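Local coordinates for alcohol oxidase (PDB 6F74), which binds FAD and probably oxidises organic substrates with molecular oxygen, as a VAO-type flavoprotein oxidase, at residues A[98-102]-A[160-166]; A[150-156]-A[170-176]. All blocks are in the same frame, centred on the assembly; numbering follows the deposited sequence.

Interaction 1: residues A[98-102]-A[160-166]; sequences RNYPY and DLLGRSD. With FAD (flavin-adenine dinucleotide), chain I.
This is a buried, water-bridged loop-to-loop contact at the FAD site of a VAO-type (PCMH) fold, where 98-102, from the loop after helix 88-93, lies over 160-166, the FAD-binding-domain loop joining strands 152-155 and 171-174. Neither segment is helix or strand; CA atoms pair Tyr100 with Leu161 and Tyr102 with Gly163, each at 5.4 Å. The 160-166 loop is shaped by an Asx turn, Leu162 N to Asp160 OD2 at 2.9 Å, by a salt bridge from Arg164 NH2 to Asp160 OD1 (2.7 Å), and by a type I turn from Gly163 to Asp166. At one end a salt bridge joins Arg98 NE to Asp166 OD1 at 2.7 Å. Water bridges the backbones from Tyr100 O to Leu161 O and from Tyr100 N to Asp160 O. Tyr100 (chi1 m) packs CD2 3.7 Å from Leu161 CG, while Tyr102 (chi1 t) lays one ring face over Leu162 O. Gly163 has positive phi, and a CB there would sit tight against Tyr102. The loop also holds the cofactor: Asp160 N donates to FAD O1A (3.0 Å) and Arg164 O accepts from FAD O3B (2.8 Å). Ser165 OG donates to FAD O1A at 2.6 Å.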
loop_
_atom_site.group_PDB
_atom_site.type_symbol
_atom_site.label_atom_id
_atom_site.label_comp_id
_atom_site.label_asym_id
_atom_site.label_seq_id
_atom_site.Cartn_x
_atom_site.Cartn_y
_atom_site.Cartn_z
ATOM N N ARG A 98 -11.378 4.637 -6.634
ATOM C CA ARG A 98 -10.640 3.898 -5.644
ATOM C C ARG A 98 -10.327 2.478 -6.109
ATOM O O ARG A 98 -11.224 1.711 -6.453
ATOM C CB ARG A 98 -11.463 3.833 -4.363
ATOM C CG ARG A 98 -11.659 5.210 -3.718
ATOM C CD ARG A 98 -10.433 5.662 -2.984
ATOM N NE ARG A 98 -10.588 7.004 -2.443
ATOM C CZ ARG A 98 -10.440 8.145 -3.124
ATOM N NH1 ARG A 98 -10.165 8.140 -4.423
ATOM N NH2 ARG A 98 -10.649 9.318 -2.515
ATOM N N ASN A 99 -9.041 2.135 -6.149
ATOM C CA ASN A 99 -8.642 0.780 -6.513
ATOM C C ASN A 99 -9.218 -0.254 -5.518
ATOM O O ASN A 99 -9.800 -1.238 -5.904
ATOM C CB ASN A 99 -7.131 0.673 -6.537
ATOM C CG ASN A 99 -6.546 1.010 -7.875
ATOM O OD1 ASN A 99 -5.922 0.165 -8.479
ATOM N ND2 ASN A 99 -6.735 2.239 -8.341
ATOM N N TYR A 100 -9.026 0.005 -4.237
ATOM C CA TYR A 100 -9.538 -0.829 -3.192
ATOM C C TYR A 100 -10.533 -0.024 -2.325
ATOM O O TYR A 100 -10.209 0.415 -1.246
ATOM C CB TYR A 100 -8.384 -1.334 -2.366
ATOM C CG TYR A 100 -7.381 -2.155 -3.147
ATOM C CD1 TYR A 100 -7.724 -3.375 -3.722
ATOM C CD2 TYR A 100 -6.080 -1.716 -3.278
ATOM C CE1 TYR A 100 -6.797 -4.123 -4.430
ATOM C CE2 TYR A 100 -5.124 -2.469 -3.950
ATOM C CZ TYR A 100 -5.469 -3.659 -4.541
ATOM O OH TYR A 100 -4.488 -4.346 -5.214
ATOM N N PRO A 101 -11.753 0.180 -2.820
ATOM C CA PRO A 101 -12.683 1.085 -2.131
ATOM C C PRO A 101 -12.996 0.611 -0.730
ATOM O O PRO A 101 -13.310 -0.568 -0.549
ATOM C CB PRO A 101 -13.928 1.036 -3.025
ATOM C CG PRO A 101 -13.821 -0.243 -3.771
ATOM C CD PRO A 101 -12.357 -0.393 -4.041
ATOM N N TYR A 102 -12.871 1.501 0.244
ATOM C CA TYR A 102 -12.895 1.106 1.653
ATOM C C TYR A 102 -14.325 0.675 2.079
ATOM O O TYR A 102 -14.501 -0.191 2.930
ATOM C CB TYR A 102 -12.328 2.210 2.556
ATOM C CG TYR A 102 -12.326 1.801 4.015
ATOM C CD1 TYR A 102 -11.447 0.845 4.478
ATOM C CD2 TYR A 102 -13.263 2.314 4.906
ATOM C CE1 TYR A 102 -11.450 0.438 5.793
ATOM C CE2 TYR A 102 -13.292 1.899 6.234
ATOM C CZ TYR A 102 -12.376 0.959 6.666
ATOM O OH TYR A 102 -12.386 0.549 7.969
ATOM N N ASP A 160 -5.216 3.751 -1.788
ATOM C CA ASP A 160 -5.203 3.294 -0.417
ATOM C C ASP A 160 -6.215 2.181 -0.124
ATOM O O ASP A 160 -7.327 2.173 -0.685
ATOM C CB ASP A 160 -5.479 4.422 0.572
ATOM C CG ASP A 160 -4.827 4.192 1.898
ATOM O OD1 ASP A 160 -3.589 4.234 1.927
ATOM O OD2 ASP A 160 -5.537 3.958 2.896
ATOM N N LEU A 161 -5.799 1.278 0.757
ATOM C CA LEU A 161 -6.604 0.135 1.197
ATOM C C LEU A 161 -7.384 0.400 2.487
ATOM O O LEU A 161 -8.318 -0.337 2.791
ATOM C CB LEU A 161 -5.702 -1.090 1.448
ATOM C CG LEU A 161 -5.032 -1.834 0.281
ATOM C CD1 LEU A 161 -3.870 -1.081 -0.352
ATOM C CD2 LEU A 161 -4.511 -3.174 0.807
ATOM N N LEU A 162 -6.998 1.456 3.216
ATOM C CA LEU A 162 -7.495 1.764 4.554
ATOM C C LEU A 162 -8.380 3.027 4.687
ATOM O O LEU A 162 -8.676 3.480 5.809
ATOM C CB LEU A 162 -6.301 1.864 5.506
ATOM C CG LEU A 162 -5.714 0.595 6.131
ATOM C CD1 LEU A 162 -5.187 -0.356 5.079
ATOM C CD2 LEU A 162 -4.582 1.020 7.059
ATOM N N GLY A 163 -8.809 3.607 3.570
ATOM C CA GLY A 163 -9.606 4.863 3.641
ATOM C C GLY A 163 -8.826 6.112 4.052
ATOM O O GLY A 163 -9.443 7.091 4.451
ATOM N N ARG A 164 -7.493 6.095 3.950
ATOM C CA ARG A 164 -6.646 7.234 4.387
ATOM C C ARG A 164 -6.603 8.386 3.386
ATOM O O ARG A 164 -6.146 9.475 3.716
ATOM C CB ARG A 164 -5.224 6.779 4.725
ATOM C CG ARG A 164 -5.172 5.747 5.848
ATOM C CD ARG A 164 -3.772 5.258 6.186
ATOM N NE ARG A 164 -3.142 4.764 4.976
ATOM C CZ ARG A 164 -1.847 4.520 4.814
ATOM N NH1 ARG A 164 -0.977 4.649 5.807
ATOM N NH2 ARG A 164 -1.432 4.117 3.624
ATOM N N SER A 165 -7.066 8.133 2.161
ATOM C CA SER A 165 -7.385 9.196 1.194
ATOM C C SER A 165 -8.908 9.399 0.981
ATOM O O SER A 165 -9.345 9.791 -0.112
ATOM C CB SER A 165 -6.669 8.910 -0.131
ATOM O OG SER A 165 -6.988 7.647 -0.689
ATOM N N ASP A 166 -9.710 9.104 2.008
ATOM C CA ASP A 166 -11.180 9.325 1.998
ATOM C C ASP A 166 -11.554 10.356 3.083
ATOM O O ASP A 166 -10.742 10.728 3.914
ATOM C CB ASP A 166 -11.949 8.004 2.254
ATOM C CG ASP A 166 -11.792 6.975 1.128
ATOM O OD1 ASP A 166 -11.065 7.245 0.159
ATOM O OD2 ASP A 166 -12.378 5.859 1.180
HETATM P PA FAD I . -3.418 7.468 -2.060
HETATM O O1A FAD I . -4.738 6.760 -1.768
HETATM O O2A FAD I . -3.457 8.550 -3.092
HETATM O O5B FAD I . -2.882 8.036 -0.688
HETATM C C5B FAD I . -2.531 7.146 0.335
HETATM C C4B FAD I . -2.339 7.927 1.623
HETATM O O4B FAD I . -1.236 8.793 1.415
HETATM C C3B FAD I . -3.480 8.820 2.040
HETATM O O3B FAD I . -3.426 8.940 3.467
HETATM C C2B FAD I . -3.131 10.171 1.466
HETATM O O2B FAD I . -3.584 11.294 2.231
HETATM C C1B FAD I . -1.627 10.154 1.528
HETATM N N9A FAD I . -0.926 10.908 0.483
HETATM C C8A FAD I . -0.861 10.601 -0.820
HETATM N N7A FAD I . -0.098 11.490 -1.485
HETATM C C5A FAD I . 0.336 12.368 -0.586
HETATM C C6A FAD I . 1.197 13.549 -0.653
HETATM N N6A FAD I . 1.699 13.884 -1.864
HETATM N N1A FAD I . 1.421 14.230 0.502
HETATM C C2A FAD I . 0.876 13.828 1.679
HETATM N N3A FAD I . 0.089 12.729 1.813
HETATM C C4A FAD I . -0.198 11.982 0.716
HETATM N N1 FAD I . 2.368 -1.312 -1.787
HETATM C C2 FAD I . 3.570 -1.929 -1.748
HETATM O O2 FAD I . 4.323 -1.725 -0.762
HETATM N N3 FAD I . 3.996 -2.732 -2.744
HETATM C C4 FAD I . 3.243 -3.002 -3.825
HETATM O O4 FAD I . 3.632 -3.762 -4.737
HETATM C C4X FAD I . 1.906 -2.382 -3.936
HETATM N N5 FAD I . 1.102 -2.623 -4.992
HETATM C C5X FAD I . -0.116 -2.032 -5.070
HETATM C C6 FAD I . -0.925 -2.277 -6.179
HETATM C C7 FAD I . -2.168 -1.684 -6.316
HETATM C C7M FAD I . -2.921 -2.077 -7.563
HETATM C C8 FAD I . -2.653 -0.746 -5.263
HETATM C C8M FAD I . -3.985 -0.015 -5.358
HETATM C C9 FAD I . -1.859 -0.517 -4.144
HETATM C C9A FAD I . -0.595 -1.112 -3.994
HETATM N N10 FAD I . 0.257 -0.876 -2.881
HETATM C C10 FAD I . 1.509 -1.505 -2.825
HETATM C "C1'" FAD I . -0.152 -0.055 -1.717
HETATM C "C2'" FAD I . 0.291 1.367 -1.617
HETATM O "O2'" FAD I . 1.614 1.361 -1.085
HETATM C "C3'" FAD I . -0.619 2.113 -0.634
HETATM O "O3'" FAD I . -2.010 1.928 -0.956
HETATM C "C4'" FAD I . -0.294 3.599 -0.577
HETATM O "O4'" FAD I . -1.161 4.243 0.361
HETATM C "C5'" FAD I . -0.416 4.246 -1.948
HETATM O "O5'" FAD I . -0.098 5.624 -1.876
HETATM P P FAD I . -0.833 6.509 -2.963
HETATM O O1P FAD I . -0.678 5.883 -4.321
HETATM O O2P FAD I . -0.381 7.913 -2.733
HETATM O O3P FAD I . -2.367 6.308 -2.487
HETATM O O HOH W 1 -9.986 -1.193 0.963
HETATM O O HOH W 2 -8.515 2.349 -2.905
HETATM O O HOH W 3 -11.836 3.945 -0.554
#

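Interaction 2: residues A[150-156]-A[170-176]; sequences IRLVTSS and GLELWLH. With FAD (flavin-adenine dinucleotide), chain I.
Segments 150-156 and 170-176 pair as adjacent parallel strands, 152-155 beside 171-174, their short axes 4.4 Å apart at closest and crossing at -28°. The register sets Leu152 beside Leu171, Val153 beside Glu172, Thr154 beside Leu173 and Ser155 beside Trp174, with CA separations of 4.5-5.1 Å. Five backbone hydrogen bonds alternate direction: Leu171 N to Arg151 O (2.8 Å), Val153 N to Leu171 O (2.9 Å), Leu173 N to Val153 O (2.6 Å), Ser155 N to Leu173 O (3.0 Å) and Leu175 N to Ser155 O (2.8 Å). Gly170, Glu172 and Trp174 instead turn their backbone polar groups to the chain of strand 128-131. Leu152, Leu171 and Leu173, all chi1 t, share the face covered by helix 135-147; Leu152 CD1 lies 4.0 Å from Leu173 CB. On the other face, beside Val153, Glu172 forms a salt bridge with Arg98; Arg151, just before the strand, bridges to Glu589. At the C-terminal end, Thr154 O accepts from FAD O2B (2.8 Å), Ser156 OG donates to FAD N7A (2.7 Å), and Ser156 N gives FAD O2A a weak bond (2.9 Å). Such a parallel pair within a mixed four-stranded sheet, meeting the cofactor at the end of strand 152-155, belongs to the PCMH-type FAD-binding domain.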
loop_
_atom_site.group_PDB
_atom_site.type_symbol
_atom_site.label_atom_id
_atom_site.label_comp_id
_atom_site.label_asym_id
_atom_site.label_seq_id
_atom_site.Cartn_x
_atom_site.Cartn_y
_atom_site.Cartn_z
ATOM N N ILE A 150 -13.349 23.023 6.651
ATOM C CA ILE A 150 -13.776 21.862 5.887
ATOM C C ILE A 150 -12.603 20.878 5.913
ATOM O O ILE A 150 -11.427 21.284 5.718
ATOM C CB ILE A 150 -14.107 22.245 4.422
ATOM C CG1 ILE A 150 -15.301 23.187 4.375
ATOM C CG2 ILE A 150 -14.379 21.016 3.568
ATOM C CD1 ILE A 150 -15.807 23.499 2.967
ATOM N N ARG A 151 -12.931 19.596 6.085
ATOM C CA ARG A 151 -11.939 18.535 6.167
ATOM C C ARG A 151 -11.169 18.402 4.854
ATOM O O ARG A 151 -11.779 18.258 3.778
ATOM C CB ARG A 151 -12.589 17.183 6.522
ATOM C CG ARG A 151 -11.622 16.012 6.511
ATOM C CD ARG A 151 -12.244 14.690 6.823
ATOM N NE ARG A 151 -11.255 13.616 6.763
ATOM C CZ ARG A 151 -11.497 12.334 7.071
ATOM N NH1 ARG A 151 -12.713 11.953 7.477
ATOM N NH2 ARG A 151 -10.516 11.406 6.973
ATOM N N LEU A 152 -9.841 18.478 4.943
ATOM C CA LEU A 152 -8.999 18.350 3.757
ATOM C C LEU A 152 -8.560 16.907 3.614
ATOM O O LEU A 152 -7.953 16.354 4.524
ATOM C CB LEU A 152 -7.772 19.270 3.813
ATOM C CG LEU A 152 -6.867 19.258 2.573
ATOM C CD1 LEU A 152 -7.577 19.889 1.389
ATOM C CD2 LEU A 152 -5.582 20.001 2.847
ATOM N N VAL A 153 -8.850 16.323 2.455
ATOM C CA VAL A 153 -8.459 14.975 2.127
ATOM C C VAL A 153 -7.431 15.020 0.991
ATOM O O VAL A 153 -7.646 15.651 -0.025
ATOM C CB VAL A 153 -9.699 14.111 1.762
ATOM C CG1 VAL A 153 -9.285 12.682 1.473
ATOM C CG2 VAL A 153 -10.729 14.131 2.908
ATOM N N THR A 154 -6.316 14.331 1.172
ATOM C CA THR A 154 -5.231 14.333 0.190
ATOM C C THR A 154 -5.229 13.006 -0.560
ATOM O O THR A 154 -5.259 11.953 0.051
ATOM C CB THR A 154 -3.868 14.599 0.877
ATOM O OG1 THR A 154 -3.908 15.883 1.530
ATOM C CG2 THR A 154 -2.683 14.566 -0.141
ATOM N N SER A 155 -5.218 13.076 -1.891
ATOM C CA SER A 155 -5.104 11.878 -2.723
ATOM C C SER A 155 -4.126 12.128 -3.856
ATOM O O SER A 155 -4.277 13.095 -4.592
ATOM C CB SER A 155 -6.466 11.497 -3.253
ATOM O OG SER A 155 -6.441 10.311 -4.010
ATOM N N SER A 156 -3.103 11.280 -3.962
ATOM C CA SER A 156 -2.275 11.237 -5.187
ATOM C C SER A 156 -2.880 10.327 -6.241
ATOM O O SER A 156 -2.872 10.690 -7.412
ATOM C CB SER A 156 -0.857 10.794 -4.886
ATOM O OG SER A 156 -0.185 11.810 -4.135
ATOM N N GLY A 170 -15.746 15.861 2.749
ATOM C CA GLY A 170 -14.414 16.409 2.627
ATOM C C GLY A 170 -14.205 17.228 1.384
ATOM O O GLY A 170 -14.978 17.143 0.433
ATOM N N LEU A 171 -13.143 18.021 1.400
ATOM C CA LEU A 171 -12.619 18.687 0.209
ATOM C C LEU A 171 -11.341 17.957 -0.148
ATOM O O LEU A 171 -10.380 17.965 0.634
ATOM C CB LEU A 171 -12.354 20.161 0.490
ATOM C CG LEU A 171 -11.639 20.985 -0.583
ATOM C CD1 LEU A 171 -12.333 20.901 -1.955
ATOM C CD2 LEU A 171 -11.564 22.427 -0.140
ATOM N N GLU A 172 -11.322 17.300 -1.308
ATOM C CA GLU A 172 -10.147 16.548 -1.720
ATOM C C GLU A 172 -9.105 17.422 -2.442
ATOM O O GLU A 172 -9.405 18.079 -3.422
ATOM C CB GLU A 172 -10.544 15.372 -2.599
ATOM C CG GLU A 172 -9.389 14.448 -2.951
ATOM C CD GLU A 172 -9.791 13.336 -3.876
ATOM O OE1 GLU A 172 -9.902 13.607 -5.068
ATOM O OE2 GLU A 172 -9.952 12.180 -3.415
ATOM N N LEU A 173 -7.880 17.418 -1.933
ATOM C CA LEU A 173 -6.734 17.878 -2.683
ATOM C C LEU A 173 -6.267 16.726 -3.535
ATOM O O LEU A 173 -5.567 15.817 -3.039
ATOM C CB LEU A 173 -5.631 18.334 -1.728
ATOM C CG LEU A 173 -4.326 18.774 -2.406
ATOM C CD1 LEU A 173 -4.530 20.007 -3.272
ATOM C CD2 LEU A 173 -3.306 19.017 -1.321
ATOM N N TRP A 174 -6.660 16.743 -4.804
ATOM C CA TRP A 174 -6.269 15.693 -5.773
ATOM C C TRP A 174 -4.985 16.096 -6.513
ATOM O O TRP A 174 -4.960 17.070 -7.264
ATOM C CB TRP A 174 -7.415 15.487 -6.754
ATOM C CG TRP A 174 -7.317 14.282 -7.636
ATOM C CD1 TRP A 174 -6.726 13.069 -7.343
ATOM C CD2 TRP A 174 -7.851 14.156 -8.947
ATOM N NE1 TRP A 174 -6.861 12.212 -8.413
ATOM C CE2 TRP A 174 -7.551 12.852 -9.408
ATOM C CE3 TRP A 174 -8.572 15.011 -9.777
ATOM C CZ2 TRP A 174 -7.953 12.385 -10.665
ATOM C CZ3 TRP A 174 -8.968 14.554 -11.038
ATOM C CH2 TRP A 174 -8.649 13.247 -11.465
ATOM N N LEU A 175 -3.913 15.336 -6.287
ATOM C CA LEU A 175 -2.582 15.680 -6.790
ATOM C C LEU A 175 -2.196 14.980 -8.078
ATOM O O LEU A 175 -1.077 15.139 -8.554
ATOM C CB LEU A 175 -1.561 15.411 -5.692
ATOM C CG LEU A 175 -1.782 16.282 -4.440
ATOM C CD1 LEU A 175 -0.858 15.799 -3.329
ATOM C CD2 LEU A 175 -1.559 17.765 -4.721
ATOM N N HIS A 176 -3.124 14.251 -8.683
ATOM C CA HIS A 176 -2.814 13.362 -9.822
ATOM C C HIS A 176 -2.229 14.106 -11.031
ATOM O O HIS A 176 -1.420 13.561 -11.752
ATOM C CB HIS A 176 -4.058 12.563 -10.179
ATOM C CG HIS A 176 -3.860 11.561 -11.265
ATOM N ND1 HIS A 176 -4.534 11.626 -12.459
ATOM C CD2 HIS A 176 -3.101 10.445 -11.319
ATOM C CE1 HIS A 176 -4.175 10.609 -13.217
ATOM N NE2 HIS A 176 -3.338 9.858 -12.535
HETATM P PA FAD I . -3.418 7.468 -2.060
HETATM O O1A FAD I . -4.738 6.760 -1.768
HETATM O O2A FAD I . -3.457 8.550 -3.092
HETATM O O5B FAD I . -2.882 8.036 -0.688
HETATM C C5B FAD I . -2.531 7.146 0.335
HETATM C C4B FAD I . -2.339 7.927 1.623
HETATM O O4B FAD I . -1.236 8.793 1.415
HETATM C C3B FAD I . -3.480 8.820 2.040
HETATM O O3B FAD I . -3.426 8.940 3.467
HETATM C C2B FAD I . -3.131 10.171 1.466
HETATM O O2B FAD I . -3.584 11.294 2.231
HETATM C C1B FAD I . -1.627 10.154 1.528
HETATM N N9A FAD I . -0.926 10.908 0.483
HETATM C C8A FAD I . -0.861 10.601 -0.820
HETATM N N7A FAD I . -0.098 11.490 -1.485
HETATM C C5A FAD I . 0.336 12.368 -0.586
HETATM C C6A FAD I . 1.197 13.549 -0.653
HETATM N N6A FAD I . 1.699 13.884 -1.864
HETATM N N1A FAD I . 1.421 14.230 0.502
HETATM C C2A FAD I . 0.876 13.828 1.679
HETATM N N3A FAD I . 0.089 12.729 1.813
HETATM C C4A FAD I . -0.198 11.982 0.716
HETATM N N1 FAD I . 2.368 -1.312 -1.787
HETATM C C2 FAD I . 3.570 -1.929 -1.748
HETATM O O2 FAD I . 4.323 -1.725 -0.762
HETATM N N3 FAD I . 3.996 -2.732 -2.744
HETATM C C4 FAD I . 3.243 -3.002 -3.825
HETATM O O4 FAD I . 3.632 -3.762 -4.737
HETATM C C4X FAD I . 1.906 -2.382 -3.936
HETATM N N5 FAD I . 1.102 -2.623 -4.992
HETATM C C5X FAD I . -0.116 -2.032 -5.070
HETATM C C6 FAD I . -0.925 -2.277 -6.179
HETATM C C7 FAD I . -2.168 -1.684 -6.316
HETATM C C7M FAD I . -2.921 -2.077 -7.563
HETATM C C8 FAD I . -2.653 -0.746 -5.263
HETATM C C8M FAD I . -3.985 -0.015 -5.358
HETATM C C9 FAD I . -1.859 -0.517 -4.144
HETATM C C9A FAD I . -0.595 -1.112 -3.994
HETATM N N10 FAD I . 0.257 -0.876 -2.881
HETATM C C10 FAD I . 1.509 -1.505 -2.825
HETATM C "C1'" FAD I . -0.152 -0.055 -1.717
HETATM C "C2'" FAD I . 0.291 1.367 -1.617
HETATM O "O2'" FAD I . 1.614 1.361 -1.085
HETATM C "C3'" FAD I . -0.619 2.113 -0.634
HETATM O "O3'" FAD I . -2.010 1.928 -0.956
HETATM C "C4'" FAD I . -0.294 3.599 -0.577
HETATM O "O4'" FAD I . -1.161 4.243 0.361
HETATM C "C5'" FAD I . -0.416 4.246 -1.948
HETATM O "O5'" FAD I . -0.098 5.624 -1.876
HETATM P P FAD I . -0.833 6.509 -2.963
HETATM O O1P FAD I . -0.678 5.883 -4.321
HETATM O O2P FAD I . -0.381 7.913 -2.733
HETATM O O3P FAD I . -2.367 6.308 -2.487
#

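Overall arrangement
From the N terminus the chain passes helix 88-93 and reaches 98-102, runs through strand 128-131 and helix 135-147 to 150-156, then through 160-166 to 170-176. Interaction 1 closes a loop of 57 residues and interaction 2 one of 13, and because their segments alternate, the two loops cross without nesting. Strand 128-131 and helix 135-147 lie inside the longer loop, while 160-166 lies inside the shorter. The two centres are 13 Å apart, yet the contacts meet directly: Arg98 NH2 makes a salt bridge to Glu172 OE2 (3.1 Å), tying the loop after helix 88-93 to strand 171-174. Both contacts line one FAD site.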